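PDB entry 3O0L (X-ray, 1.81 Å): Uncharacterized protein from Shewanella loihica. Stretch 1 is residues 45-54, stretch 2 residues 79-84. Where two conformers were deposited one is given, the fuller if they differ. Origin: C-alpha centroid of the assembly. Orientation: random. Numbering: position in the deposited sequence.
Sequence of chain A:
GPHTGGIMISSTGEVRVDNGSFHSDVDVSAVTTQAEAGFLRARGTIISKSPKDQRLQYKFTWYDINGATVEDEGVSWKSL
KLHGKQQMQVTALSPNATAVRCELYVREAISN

Stretch 1, residues 45-54: TIISKSPKDQ
Stretch 2 79-84: SLKLHG

Stretch 1 enters as strand 45-48 and continues as a loop to Q54, which pairs with stretch 2. Stretch 2 is strand 79-82 (phi -138 to -86°, psi 111 to 146°), followed by H83 (-75/167°) and G84. The two strand axes come within 8.8 Å, their N-to-C directions 38° apart. Backbone angles in 45-48 are extended, phi -132 to -93° and psi 116 to 137°.

T45 lies out of reach. I46 (m, t) points its CB toward stretch 2. I46 CD1 lies 3.8 Å from L80 CD1, and I46 CG2 lies 3.8 Å from L82 CD1. These hydrocarbon surfaces meet with I46 and L82 buried. L80 is m, t; L82 has chi1 -105°, between wells, and chi2 t. I47 (m, t) points away.

S48 (chi1 t) points toward stretch 2, with S48 CB 3.6 Å from L82 CD1. S48 OG accepts a hydrogen bond from S50 N at 3.2 Å. Water 1 lies 2.6 Å from S48 OG, 2.8 Å from K52 O and 3.1 Å from L82 O, so it links the loop to the strand end.

K49 (phi/psi -121/31°) points away. S50 is -133/151°, P51 -70/-32° and K52 -90/149°. G84 (-55/133°) packs against this turn. G84 CA makes CA-H...O contacts with S50 O at 3.1 Å and P51 O at 3.3 Å. A CB there would clash with P51 O.

D53 (-55/144°, chi1 m) sits beside H83, D53 CA to H83 CA 4.1 Å. D53 OD1 accepts a weak hydrogen bond from G84 N at 3.4 Å. D53 OD2 lies 3.0 Å from H83 CD2, oblique to the ring. H83 has chi1 m and chi2 80°.

Q54 (-132/123°; chi1 t, chi2 p) forms an antiparallel bridge with L82, Q54 CA to L82 CA 5.2 Å. Q54 N donates to L82 O at 2.7 Å, and L82 N donates to Q54 O at 2.8 Å, satisfying N-H and C=O on both residues. Their CB atoms point to the same sheet face; the end of the Q54 side chain leads away.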

# COMPACT_ATOMS: atom_id res chain seq x y z
N THR A 45 -9.24 -7.74 3.07
CA THR A 45 -8.43 -8.93 3.23
C THR A 45 -7.09 -8.47 3.80
O THR A 45 -6.48 -7.53 3.27
CB THR A 45 -8.25 -9.66 1.87
OG1 THR A 45 -9.44 -10.40 1.55
CG2 THR A 45 -7.02 -10.61 1.92
N ILE A 46 -6.65 -9.11 4.88
CA ILE A 46 -5.36 -8.81 5.51
C ILE A 46 -4.61 -10.11 5.54
O ILE A 46 -5.03 -11.10 6.17
CB ILE A 46 -5.51 -8.26 6.92
CG1 ILE A 46 -6.40 -7.01 6.93
CG2 ILE A 46 -4.17 -7.84 7.50
CD1 ILE A 46 -6.86 -6.57 8.37
N ILE A 47 -3.49 -10.15 4.81
CA ILE A 47 -2.69 -11.36 4.67
C ILE A 47 -1.32 -11.13 5.25
O ILE A 47 -0.69 -10.12 4.92
CB ILE A 47 -2.46 -11.71 3.18
CG1 ILE A 47 -3.78 -11.70 2.40
CG2 ILE A 47 -1.76 -13.07 3.06
CD1 ILE A 47 -3.65 -12.23 0.96
N SER A 48 -0.89 -12.03 6.13
CA SER A 48 0.50 -12.07 6.57
C SER A 48 1.30 -13.05 5.71
O SER A 48 0.83 -14.15 5.37
CB SER A 48 0.62 -12.49 8.03
OG SER A 48 1.95 -12.91 8.27
N LYS A 49 2.50 -12.62 5.34
CA LYS A 49 3.40 -13.44 4.55
C LYS A 49 4.68 -13.64 5.35
O LYS A 49 5.77 -13.73 4.78
CB LYS A 49 3.67 -12.77 3.20
CG LYS A 49 2.48 -12.74 2.26
CD LYS A 49 2.90 -12.43 0.83
CE LYS A 49 1.74 -11.86 0.01
NZ LYS A 49 0.70 -12.86 -0.28
N SER A 50 4.57 -13.66 6.67
CA SER A 50 5.73 -13.86 7.52
C SER A 50 5.41 -14.91 8.58
O SER A 50 4.25 -15.07 8.96
CB SER A 50 6.24 -12.54 8.13
OG SER A 50 5.18 -11.68 8.49
N PRO A 51 6.44 -15.64 9.02
CA PRO A 51 6.23 -16.84 9.86
C PRO A 51 5.74 -16.61 11.28
O PRO A 51 5.06 -17.48 11.81
CB PRO A 51 7.63 -17.49 9.90
CG PRO A 51 8.60 -16.36 9.64
CD PRO A 51 7.87 -15.43 8.69
N LYS A 52 6.11 -15.49 11.92
CA LYS A 52 5.74 -15.27 13.33
C LYS A 52 4.40 -14.56 13.38
O LYS A 52 4.08 -13.78 12.48
CB LYS A 52 6.82 -14.47 14.08
CG LYS A 52 8.05 -15.29 14.50
CD LYS A 52 9.29 -14.42 14.80
CE LYS A 52 9.12 -13.51 16.02
NZ LYS A 52 8.91 -14.28 17.29
N ASP A 53 3.64 -14.83 14.44
CA ASP A 53 2.38 -14.13 14.71
C ASP A 53 2.62 -12.62 14.76
O ASP A 53 3.66 -12.16 15.24
CB ASP A 53 1.78 -14.55 16.05
CG ASP A 53 1.24 -15.96 16.05
OD1 ASP A 53 1.47 -16.70 15.06
OD2 ASP A 53 0.59 -16.33 17.05
N GLN A 54 1.65 -11.88 14.27
CA GLN A 54 1.71 -10.42 14.21
C GLN A 54 0.40 -9.87 14.75
O GLN A 54 -0.65 -10.21 14.23
CB GLN A 54 1.90 -10.01 12.73
CG GLN A 54 1.68 -8.53 12.35
CD GLN A 54 2.50 -7.52 13.18
OE1 GLN A 54 2.53 -7.58 14.41
NE2 GLN A 54 3.15 -6.58 12.50
N SER A 79 -8.65 -5.07 17.21
CA SER A 79 -7.44 -5.87 17.23
C SER A 79 -7.59 -7.21 16.54
O SER A 79 -8.66 -7.81 16.57
CB SER A 79 -6.98 -6.13 18.67
OG SER A 79 -6.38 -4.97 19.16
N LEU A 80 -6.50 -7.65 15.92
CA LEU A 80 -6.35 -8.99 15.33
C LEU A 80 -4.96 -9.51 15.67
O LEU A 80 -3.98 -8.76 15.70
CB LEU A 80 -6.40 -8.96 13.79
CG LEU A 80 -7.63 -8.71 12.95
CD1 LEU A 80 -7.21 -8.76 11.50
CD2 LEU A 80 -8.72 -9.73 13.23
N LYS A 81 -4.87 -10.81 15.89
CA LYS A 81 -3.58 -11.47 15.93
C LYS A 81 -3.59 -12.36 14.68
O LYS A 81 -4.37 -13.30 14.57
CB LYS A 81 -3.38 -12.27 17.23
CG LYS A 81 -1.94 -12.73 17.50
CD LYS A 81 -1.84 -13.68 18.73
N LEU A 82 -2.74 -12.00 13.72
CA LEU A 82 -2.55 -12.78 12.49
C LEU A 82 -1.46 -13.76 12.79
O LEU A 82 -0.32 -13.36 13.11
CB LEU A 82 -2.10 -11.89 11.32
CG LEU A 82 -3.03 -11.48 10.19
CD1 LEU A 82 -2.22 -10.60 9.25
CD2 LEU A 82 -3.55 -12.67 9.47
N HIS A 83 -1.77 -15.03 12.69
CA HIS A 83 -0.77 -16.06 12.88
C HIS A 83 0.11 -16.10 11.61
O HIS A 83 -0.21 -15.47 10.60
CB HIS A 83 -1.43 -17.38 13.24
CG HIS A 83 -2.13 -17.34 14.56
ND1 HIS A 83 -3.39 -16.79 14.72
CD2 HIS A 83 -1.74 -17.75 15.79
CE1 HIS A 83 -3.75 -16.87 15.99
NE2 HIS A 83 -2.77 -17.45 16.66
N GLY A 84 1.25 -16.77 11.68
CA GLY A 84 2.13 -16.78 10.52
C GLY A 84 1.40 -17.27 9.29
O GLY A 84 0.67 -18.23 9.35
O HOH W 1 1.85 -13.16 10.87